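Local coordinates for protein TrwG component of type IV secretion system (Bartonella birtlesii, PDB 4JF8) that is a VirB8-family membrane component of a type IV secretion system, here represented by its folded domain, and probably helps assemble the secretion channel, at residues Asn50-Ile64 with Arg93-Val107. Numbering follows the deposited sequence. Where two conformers were deposited one is given.
With EDO (1,2-ethanediol), chain C; EDO (1,2-ethanediol), chain E.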
ATOM      1  N   ASN A  50      -2.483  -1.087 -10.854  1.00  8.12           N
ATOM      2  CA  ASN A  50      -1.216  -0.463 -10.503  1.00  7.97           C
ATOM      3  C   ASN A  50      -0.626  -1.096  -9.240  1.00  7.85           C
ATOM      4  O   ASN A  50       0.567  -1.437  -9.188  1.00  7.97           O
ATOM      5  CB  ASN A  50      -1.437   1.042 -10.315  1.00  8.49           C
ATOM      6  CG  ASN A  50      -0.165   1.800 -10.067  1.00  8.79           C
ATOM      7  OD1 ASN A  50       0.728   1.807 -10.918  1.00  9.25           O
ATOM      8  ND2 ASN A  50      -0.086   2.499  -8.932  1.00  8.80           N
ATOM      9  N   GLN A  51      -1.453  -1.234  -8.209  1.00  7.87           N
ATOM     10  CA  GLN A  51      -0.976  -1.836  -6.972  1.00  8.14           C
ATOM     11  C   GLN A  51      -0.455  -3.238  -7.265  1.00  8.07           C
ATOM     12  O   GLN A  51       0.590  -3.654  -6.746  1.00  8.08           O
ATOM     13  CB  GLN A  51      -2.116  -1.925  -5.968  1.00  8.90           C
ATOM     14  CG  GLN A  51      -1.665  -2.499  -4.637  1.00 10.37           C
ATOM     15  CD  GLN A  51      -2.725  -2.470  -3.545  1.00 11.27           C
ATOM     16  OE1 GLN A  51      -3.095  -3.502  -2.989  1.00 12.35           O
ATOM     17  NE2 GLN A  51      -3.224  -1.294  -3.251  1.00 11.86           N
ATOM     18  N   TYR A  52      -1.157  -3.992  -8.109  1.00  8.06           N
ATOM     19  CA  TYR A  52      -0.744  -5.344  -8.413  1.00  8.15           C
ATOM     20  C   TYR A  52       0.614  -5.405  -9.104  1.00  8.19           C
ATOM     21  O   TYR A  52       1.504  -6.138  -8.665  1.00  8.09           O
ATOM     22  CB  TYR A  52      -1.805  -6.064  -9.263  1.00  8.29           C
ATOM     23  CG  TYR A  52      -1.555  -7.557  -9.334  1.00  8.11           C
ATOM     24  CD1 TYR A  52      -1.933  -8.372  -8.268  1.00  8.13           C
ATOM     25  CD2 TYR A  52      -0.874  -8.148 -10.407  1.00  8.28           C
ATOM     26  CE1 TYR A  52      -1.687  -9.734  -8.274  1.00  8.25           C
ATOM     27  CE2 TYR A  52      -0.628  -9.508 -10.419  1.00  8.37           C
ATOM     28  CZ  TYR A  52      -1.015 -10.291  -9.345  1.00  8.15           C
ATOM     29  OH  TYR A  52      -0.783 -11.665  -9.399  1.00  8.60           O
ATOM     30  N   VAL A  53       0.778  -4.636 -10.170  1.00  8.14           N
ATOM     31  CA  VAL A  53       2.017  -4.679 -10.919  1.00  8.52           C
ATOM     32  C   VAL A  53       3.177  -4.193 -10.058  1.00  8.35           C
ATOM     33  O   VAL A  53       4.256  -4.791 -10.057  1.00  8.29           O
ATOM     34  CB  VAL A  53       1.907  -3.913 -12.255  1.00  8.97           C
ATOM     35  CG1 VAL A  53       3.276  -3.808 -12.917  1.00  9.36           C
ATOM     36  CG2 VAL A  53       0.937  -4.625 -13.197  1.00  9.36           C
ATOM     37  N   LEU A  54       2.981  -3.109  -9.317  1.00  8.08           N
ATOM     38  CA  LEU A  54       4.067  -2.600  -8.484  1.00  8.53           C
ATOM     39  C   LEU A  54       4.453  -3.631  -7.436  1.00  8.50           C
ATOM     40  O   LEU A  54       5.644  -3.838  -7.162  1.00  8.72           O
ATOM     41  CB  LEU A  54       3.681  -1.284  -7.806  1.00  8.95           C
ATOM     42  CG  LEU A  54       3.609  -0.067  -8.735  1.00  9.57           C
ATOM     43  CD1 LEU A  54       3.146   1.149  -7.953  1.00 10.19           C
ATOM     44  CD2 LEU A  54       4.967   0.197  -9.383  1.00 10.31           C
ATOM     45  N   ASN A  55       3.483  -4.260  -6.795  1.00  7.87           N
ATOM     46  CA  ASN A  55       3.819  -5.190  -5.713  1.00  8.05           C
ATOM     47  C   ASN A  55       4.383  -6.504  -6.226  1.00  8.02           C
ATOM     48  O   ASN A  55       5.219  -7.103  -5.553  1.00  8.51           O
ATOM     49  CB  ASN A  55       2.633  -5.407  -4.778  1.00  8.20           C
ATOM     50  CG  ASN A  55       2.478  -4.281  -3.801  1.00  8.31           C
ATOM     51  OD1 ASN A  55       3.106  -4.285  -2.740  1.00  9.11           O
ATOM     52  ND2 ASN A  55       1.643  -3.320  -4.117  1.00  8.42           N
ATOM     53  N   ARG A  56       3.978  -6.928  -7.407  1.00  7.93           N
ATOM     54  CA  ARG A  56       4.426  -8.215  -7.941  1.00  8.00           C
ATOM     55  C   ARG A  56       5.800  -8.120  -8.592  1.00  8.61           C
ATOM     56  O   ARG A  56       6.623  -9.026  -8.448  1.00  9.10           O
ATOM     57  CB  ARG A  56       3.403  -8.769  -8.936  1.00  8.08           C
ATOM     58  CG  ARG A  56       3.849 -10.097  -9.527  1.00  8.17           C
ATOM     59  CD  ARG A  56       2.752 -10.881 -10.165  1.00  8.21           C
ATOM     60  NE  ARG A  56       3.253 -12.064 -10.866  1.00  8.45           N
ATOM     61  CZ  ARG A  56       2.523 -13.114 -11.217  1.00  8.85           C
ATOM     62  NH1 ARG A  56       1.241 -13.217 -10.872  1.00  9.32           N
ATOM     63  NH2 ARG A  56       3.089 -14.105 -11.900  1.00  9.03           N
ATOM     64  N   GLU A  57       6.036  -7.033  -9.314  1.00  8.43           N
ATOM     65  CA  GLU A  57       7.251  -6.919 -10.116  1.00  8.92           C
ATOM     66  C   GLU A  57       8.413  -6.269  -9.362  1.00  9.40           C
ATOM     67  O   GLU A  57       9.568  -6.467  -9.707  1.00  9.63           O
ATOM     68  CB  GLU A  57       6.970  -6.146 -11.420  1.00  9.30           C
ATOM     69  CG  GLU A  57       5.964  -6.809 -12.351  1.00  9.65           C
ATOM     70  CD  GLU A  57       6.404  -8.169 -12.858  1.00 10.54           C
ATOM     71  OE1 GLU A  57       7.627  -8.425 -12.973  1.00 11.84           O
ATOM     72  OE2 GLU A  57       5.513  -8.988 -13.149  1.00 10.94           O
ATOM     73  N   THR A  58       8.125  -5.475  -8.346  1.00  9.32           N
ATOM     74  CA  THR A  58       9.190  -4.875  -7.535  1.00  9.67           C
ATOM     75  C   THR A  58       9.940  -5.928  -6.768  1.00 10.17           C
ATOM     76  O   THR A  58       9.310  -6.833  -6.206  1.00 10.43           O
ATOM     77  CB  THR A  58       8.607  -3.866  -6.523  1.00  9.98           C
ATOM     78  OG1 THR A  58       8.050  -2.751  -7.227  1.00  9.95           O
ATOM     79  CG2 THR A  58       9.663  -3.380  -5.540  1.00 10.82           C
ATOM     80  N   TYR A  59      11.269  -5.844  -6.761  1.00  9.57           N
ATOM     81  CA  TYR A  59      12.054  -6.638  -5.820  1.00  9.76           C
ATOM     82  C   TYR A  59      12.810  -5.682  -4.938  1.00  9.92           C
ATOM     83  O   TYR A  59      13.677  -4.946  -5.407  1.00  9.65           O
ATOM     84  CB  TYR A  59      13.040  -7.625  -6.504  1.00 10.29           C
ATOM     85  CG  TYR A  59      13.711  -8.439  -5.439  1.00 10.26           C
ATOM     86  CD1 TYR A  59      13.118  -9.569  -4.927  1.00 10.56           C
ATOM     87  CD2 TYR A  59      14.927  -8.028  -4.888  1.00 10.32           C
ATOM     88  CE1 TYR A  59      13.697 -10.287  -3.912  1.00 11.38           C
ATOM     89  CE2 TYR A  59      15.518  -8.738  -3.857  1.00 10.84           C
ATOM     90  CZ  TYR A  59      14.901  -9.874  -3.384  1.00 11.25           C
ATOM     91  OH  TYR A  59      15.451 -10.602  -2.340  1.00 13.08           O
ATOM     92  N   ASP A  60      12.508  -5.696  -3.646  1.00  9.85           N
ATOM     93  CA  ASP A  60      13.188  -4.805  -2.712  1.00 10.71           C
ATOM     94  C   ASP A  60      13.115  -5.487  -1.370  1.00 11.08           C
ATOM     95  O   ASP A  60      12.036  -5.612  -0.806  1.00  9.84           O
ATOM     96  CB  ASP A  60      12.513  -3.431  -2.703  1.00 11.91           C
ATOM     97  CG  ASP A  60      13.219  -2.413  -1.828  1.00 13.81           C
ATOM     98  OD1 ASP A  60      14.049  -2.781  -0.990  1.00 14.23           O
ATOM     99  OD2 ASP A  60      12.870  -1.219  -2.015  1.00 18.12           O
ATOM    100  N   TYR A  61      14.249  -5.902  -0.832  1.00 11.66           N
ATOM    101  CA  TYR A  61      14.322  -6.594   0.445  0.50 12.88           C
ATOM    102  C   TYR A  61      13.631  -5.804   1.552  1.00 12.50           C
ATOM    103  O   TYR A  61      13.054  -6.387   2.474  1.00 13.67           O
ATOM    104  CB  TYR A  61      15.800  -6.772   0.775  0.50 14.09           C
ATOM    105  CG  TYR A  61      16.144  -7.684   1.916  0.50 15.97           C
ATOM    106  CD1 TYR A  61      16.129  -9.060   1.746  0.50 17.01           C
ATOM    107  CD2 TYR A  61      16.536  -7.172   3.148  0.50 16.91           C
ATOM    108  CE1 TYR A  61      16.473  -9.907   2.779  0.50 17.85           C
ATOM    109  CE2 TYR A  61      16.882  -8.011   4.190  0.50 17.54           C
ATOM    110  CZ  TYR A  61      16.847  -9.375   3.999  0.50 18.24           C
ATOM    111  OH  TYR A  61      17.182 -10.229   5.027  0.50 20.41           O
ATOM    112  N   ASP A  62      13.708  -4.480   1.457  1.00 12.74           N
ATOM    113  CA  ASP A  62      13.095  -3.596   2.458  1.00 13.97           C
ATOM    114  C   ASP A  62      11.578  -3.697   2.489  1.00 12.99           C
ATOM    115  O   ASP A  62      10.980  -3.392   3.531  1.00 13.17           O
ATOM    116  CB  ASP A  62      13.470  -2.130   2.230  1.00 15.84           C
ATOM    117  CG  ASP A  62      14.956  -1.857   2.413  1.00 18.61           C
ATOM    118  OD1 ASP A  62      15.662  -2.691   3.007  1.00 21.43           O
ATOM    119  OD2 ASP A  62      15.371  -0.805   1.905  1.00 23.80           O
ATOM    120  N   THR A  63      10.940  -4.070   1.384  1.00 11.46           N
ATOM    121  CA  THR A  63       9.478  -4.091   1.313  1.00 11.24           C
ATOM    122  C   THR A  63       8.957  -5.444   0.854  1.00 10.31           C
ATOM    123  O   THR A  63       7.753  -5.589   0.638  1.00  9.89           O
ATOM    124  CB  THR A  63       8.946  -2.980   0.400  1.00 11.80           C
ATOM    125  OG1 THR A  63       9.444  -3.149  -0.937  1.00 10.81           O
ATOM    126  CG2 THR A  63       9.346  -1.604   0.934  1.00 13.06           C
ATOM    127  N   ILE A  64       9.807  -6.463   0.771  1.00 10.42           N
ATOM    128  CA  ILE A  64       9.365  -7.706   0.135  0.50 10.26           C
ATOM    129  C   ILE A  64       8.254  -8.436   0.910  1.00 10.13           C
ATOM    130  O   ILE A  64       7.372  -9.016   0.281  1.00  9.72           O
ATOM    131  CB  ILE A  64      10.543  -8.628  -0.262  0.50 10.74           C
ATOM    132  CG1 ILE A  64      10.074  -9.775  -1.139  0.50 10.92           C
ATOM    133  CG2 ILE A  64      11.232  -9.209   0.949  0.50 10.82           C
ATOM    134  CD1 ILE A  64      11.224 -10.587  -1.692  0.50 11.59           C
ATOM    135  N   ARG A  93      13.922 -16.079  -6.250  1.00 14.45           N
ATOM    136  CA  ARG A  93      14.415 -14.709  -6.442  1.00 13.41           C
ATOM    137  C   ARG A  93      14.968 -14.098  -5.151  1.00 13.58           C
ATOM    138  O   ARG A  93      16.004 -13.420  -5.179  1.00 13.58           O
ATOM    139  CB  ARG A  93      13.324 -13.830  -7.040  1.00 12.38           C
ATOM    140  CG  ARG A  93      13.770 -12.407  -7.340  1.00 11.90           C
ATOM    141  CD  ARG A  93      12.722 -11.612  -8.089  1.00 11.58           C
ATOM    142  NE  ARG A  93      12.483 -12.169  -9.427  1.00 11.92           N
ATOM    143  CZ  ARG A  93      11.417 -11.915 -10.175  1.00 11.98           C
ATOM    144  NH1 ARG A  93      10.455 -11.108  -9.780  1.00 12.16           N
ATOM    145  NH2 ARG A  93      11.324 -12.519 -11.362  1.00 13.16           N
ATOM    146  N   ASP A  94      14.336 -14.374  -4.018  1.00 13.91           N
ATOM    147  CA  ASP A  94      14.844 -13.873  -2.741  1.00 15.22           C
ATOM    148  C   ASP A  94      16.164 -14.512  -2.349  1.00 15.67           C
ATOM    149  O   ASP A  94      17.002 -13.856  -1.734  1.00 16.48           O
ATOM    150  CB  ASP A  94      13.806 -14.026  -1.614  1.00 15.69           C
ATOM    151  CG  ASP A  94      13.419 -15.474  -1.339  1.00 16.80           C
ATOM    152  OD1 ASP A  94      13.294 -16.263  -2.292  1.00 17.30           O
ATOM    153  OD2 ASP A  94      13.284 -15.796  -0.143  1.00 21.22           O
ATOM    154  N   LYS A  95      16.360 -15.782  -2.699  1.00 16.40           N
ATOM    155  CA  LYS A  95      17.612 -16.475  -2.385  1.00 17.94           C
ATOM    156  C   LYS A  95      18.733 -15.906  -3.241  1.00 18.34           C
ATOM    157  O   LYS A  95      19.868 -15.698  -2.772  1.00 19.54           O
ATOM    158  CB  LYS A  95      17.468 -17.977  -2.669  1.00 19.11           C
ATOM    159  N   VAL A  96      18.435 -15.647  -4.505  1.00 18.26           N
ATOM    160  CA  VAL A  96      19.439 -15.197  -5.469  1.00 18.78           C
ATOM    161  C   VAL A  96      19.815 -13.718  -5.280  1.00 17.69           C
ATOM    162  O   VAL A  96      20.995 -13.353  -5.282  1.00 18.64           O
ATOM    163  CB  VAL A  96      18.970 -15.451  -6.915  1.00 19.78           C
ATOM    164  CG1 VAL A  96      19.959 -14.875  -7.911  1.00 20.31           C
ATOM    165  CG2 VAL A  96      18.769 -16.952  -7.147  1.00 20.76           C
ATOM    166  N   LEU A  97      18.821 -12.852  -5.125  1.00 15.23           N
ATOM    167  CA  LEU A  97      19.077 -11.427  -4.975  1.00 14.45           C
ATOM    168  C   LEU A  97      19.294 -10.999  -3.533  1.00 14.08           C
ATOM    169  O   LEU A  97      19.964  -9.998  -3.317  1.00 13.74           O
ATOM    170  CB  LEU A  97      17.946 -10.603  -5.594  1.00 14.20           C
ATOM    171  CG  LEU A  97      17.690 -10.856  -7.086  1.00 14.08           C
ATOM    172  CD1 LEU A  97      16.579  -9.930  -7.575  1.00 13.88           C
ATOM    173  CD2 LEU A  97      18.967 -10.685  -7.907  1.00 14.87           C
ATOM    174  N   SER A  98      18.726 -11.718  -2.566  1.00 13.83           N
ATOM    175  CA  SER A  98      18.891 -11.383  -1.160  0.50 14.33           C
ATOM    176  C   SER A  98      18.612  -9.887  -0.937  1.00 13.89           C
ATOM    177  O   SER A  98      17.640  -9.331  -1.442  1.00 12.51           O
ATOM    178  CB  SER A  98      20.305 -11.800  -0.719  0.50 15.30           C
ATOM    179  OG  SER A  98      20.519 -11.609   0.667  0.50 16.10           O
ATOM    180  N   ASN A  99      19.475  -9.222  -0.185  1.00 13.79           N
ATOM    181  CA  ASN A  99      19.377  -7.780  -0.040  1.00 14.51           C
ATOM    182  C   ASN A  99      20.457  -7.099  -0.862  1.00 14.48           C
ATOM    183  O   ASN A  99      20.812  -5.948  -0.586  1.00 15.77           O
ATOM    184  CB  ASN A  99      19.491  -7.366   1.425  1.00 16.10           C
ATOM    185  CG  ASN A  99      20.846  -7.666   2.023  1.00 17.39           C
ATOM    186  OD1 ASN A  99      21.602  -8.483   1.516  1.00 17.67           O
ATOM    187  ND2 ASN A  99      21.148  -7.002   3.138  1.00 20.68           N
ATOM    188  N   LYS A 100      20.949  -7.782  -1.893  1.00 13.39           N
ATOM    189  CA  LYS A 100      22.071  -7.279  -2.673  1.00 13.86           C
ATOM    190  C   LYS A 100      21.665  -6.710  -4.020  1.00 12.75           C
ATOM    191  O   LYS A 100      22.502  -6.310  -4.808  1.00 12.55           O
ATOM    192  CB  LYS A 100      23.090  -8.403  -2.852  1.00 15.46           C
ATOM    193  CG  LYS A 100      23.666  -8.937  -1.525  1.00 17.09           C
ATOM    194  CD  LYS A 100      24.270  -7.820  -0.681  1.00 19.08           C
ATOM    195  CE  LYS A 100      25.097  -8.342   0.496  1.00 20.52           C
ATOM    196  NZ  LYS A 100      24.277  -8.853   1.627  1.00 22.78           N
ATOM    197  N   ALA A 101      20.366  -6.653  -4.294  1.00 11.60           N
ATOM    198  CA  ALA A 101      19.875  -5.975  -5.492  1.00 11.56           C
ATOM    199  C   ALA A 101      18.434  -5.603  -5.297  1.00 11.48           C
ATOM    200  O   ALA A 101      17.719  -6.274  -4.541  1.00 11.12           O
ATOM    201  CB  ALA A 101      19.987  -6.877  -6.700  1.00 11.61           C
ATOM    202  N   ARG A 102      18.034  -4.557  -6.011  1.00 11.08           N
ATOM    203  CA  ARG A 102      16.638  -4.143  -6.105  0.50 10.90           C
ATOM    204  C   ARG A 102      16.259  -4.193  -7.575  1.00 11.17           C
ATOM    205  O   ARG A 102      17.094  -3.926  -8.439  1.00 11.37           O
ATOM    206  CB  ARG A 102      16.447  -2.704  -5.611  0.50 11.22           C
ATOM    207  CG  ARG A 102      16.438  -2.521  -4.115  0.50 10.87           C
ATOM    208  CD  ARG A 102      15.942  -1.142  -3.691  0.50 10.94           C
ATOM    209  NE  ARG A 102      16.083  -0.955  -2.254  0.50 11.17           N
ATOM    210  CZ  ARG A 102      17.202  -0.517  -1.693  0.50 11.04           C
ATOM    211  NH1 ARG A 102      18.211  -0.179  -2.467  0.50 10.77           N
ATOM    212  NH2 ARG A 102      17.289  -0.380  -0.378  0.50 11.53           N
ATOM    213  N   ILE A 103      15.003  -4.509  -7.842  1.00 10.18           N
ATOM    214  CA  ILE A 103      14.399  -4.355  -9.166  1.00 10.69           C
ATOM    215  C   ILE A 103      13.344  -3.281  -8.996  1.00 10.47           C
ATOM    216  O   ILE A 103      12.361  -3.476  -8.279  1.00 10.12           O
ATOM    217  CB  ILE A 103      13.795  -5.646  -9.716  1.00 11.08           C
ATOM    218  CG1 ILE A 103      14.856  -6.733  -9.910  1.00 11.56           C
ATOM    219  CG2 ILE A 103      13.147  -5.344 -11.077  1.00 11.32           C
ATOM    220  CD1 ILE A 103      14.294  -8.088 -10.257  1.00 12.10           C
ATOM    221  N   THR A 104      13.589  -2.151  -9.625  1.00 11.23           N
ATOM    222  CA  THR A 104      12.716  -0.991  -9.513  1.00 12.67           C
ATOM    223  C   THR A 104      11.795  -0.911 -10.715  1.00 11.65           C
ATOM    224  O   THR A 104      12.219  -1.135 -11.849  1.00 12.26           O
ATOM    225  CB  THR A 104      13.558   0.261  -9.298  1.00 15.45           C
ATOM    226  OG1 THR A 104      14.422   0.007  -8.169  1.00 17.32           O
ATOM    227  CG2 THR A 104      12.687   1.437  -8.975  1.00 16.86           C
ATOM    228  N   VAL A 105      10.530  -0.612 -10.440  1.00 10.59           N
ATOM    229  CA  VAL A 105       9.454  -0.680 -11.432  1.00 10.70           C
ATOM    230  C   VAL A 105       8.880   0.709 -11.633  1.00 11.07           C
ATOM    231  O   VAL A 105       8.566   1.403 -10.652  1.00 12.90           O
ATOM    232  CB  VAL A 105       8.338  -1.612 -10.937  1.00 10.82           C
ATOM    233  CG1 VAL A 105       7.159  -1.614 -11.908  1.00 11.09           C
ATOM    234  CG2 VAL A 105       8.869  -3.016 -10.720  1.00 11.74           C
ATOM    235  N   LYS A 106       8.684   1.090 -12.890  1.00 11.12           N
ATOM    236  CA  LYS A 106       7.983   2.331 -13.269  1.00 11.43           C
ATOM    237  C   LYS A 106       6.845   1.971 -14.212  1.00 11.49           C
ATOM    238  O   LYS A 106       7.069   1.480 -15.326  1.00 11.35           O
ATOM    239  CB  LYS A 106       8.915   3.302 -13.994  1.00 12.74           C
ATOM    240  N   VAL A 107       5.622   2.183 -13.756  1.00 10.79           N
ATOM    241  CA  VAL A 107       4.431   1.971 -14.594  1.00 11.35           C
ATOM    242  C   VAL A 107       4.248   3.193 -15.478  1.00 12.05           C
ATOM    243  O   VAL A 107       4.202   4.314 -14.994  1.00 12.25           O
ATOM    244  CB  VAL A 107       3.181   1.700 -13.740  1.00 11.02           C
ATOM    245  CG1 VAL A 107       1.942   1.668 -14.621  1.00 11.23           C
ATOM    246  CG2 VAL A 107       3.309   0.391 -12.970  1.00 11.09           C
TER
HETATM  247  C1  EDO C 302       8.108  -9.063  -5.169  1.00 18.37           C
HETATM  248  O1  EDO C 302       8.241  -9.791  -6.401  1.00 17.44           O
HETATM  249  C2  EDO C 302       7.186  -9.785  -4.226  1.00 18.32           C
HETATM  250  O2  EDO C 302       5.896  -9.662  -4.749  1.00 16.87           O
HETATM  251  C1  EDO E 304      16.354 -13.027 -10.302  1.00 37.76           C
HETATM  252  O1  EDO E 304      15.141 -13.788 -10.306  1.00 34.39           O
HETATM  253  C2  EDO E 304      16.069 -11.699 -10.994  1.00 38.55           C
HETATM  254  O2  EDO E 304      15.619 -11.931 -12.334  1.00 39.12           O
HETATM  255  O   HOH W   1       8.531 -11.030 -11.887  1.00 11.99           O
HETATM  256  O   HOH W   2      10.430  -8.929  -8.124  1.00 14.65           O
HETATM  257  O   HOH W   3       9.529  -0.561  -7.716  1.00 12.90           O
HETATM  258  O   HOH W   4      16.802  -5.581  -2.057  1.00 15.33           O
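With chi1 at -176°, Y59 throws its ring away from its own backbone N and against the end of helix 93-97, where its hydroxyl donates to S98 O at 2.7 Å. L97 CD1 lies over one ring face, offset toward the rim, in a CH-pi contact, A101 O and S98 O lie at the edge in the ring plane, and the aliphatic CG and CD of R93 run alongside Y59 CD1. The backbone of Y59 forms a single antiparallel, hydrogen-bonded bridge with I103, Y59 N to I103 O 3.0 Å and I103 N to Y59 O 2.8 Å. In the NTF2-like fold of VirB8 proteins, this pins the segment leaving helix 42-57 to strand 101-112, outermost in this chain's antiparallel sheet. Along helix 42-57, L54 CD2 rests on V105 CG1 and V107 CG2; beyond it a water links T58 OG1 to V105 N. In the conformer described, R102, extended from CG to NE, makes salt bridges to two aspartates: NE to D60 OD1 (weak, 143°), their planes nearly perpendicular, and NH2 to D62 OD2 at 3.0 Å, from above its carboxylate. D60 OD1 also accepts from D62 N in an Asx turn, which probably helps bring both aspartates to the same arginine. In the Y61 conformer described, N99 CB makes a CH-pi contact over one ring face, 3.6 Å from the centroid.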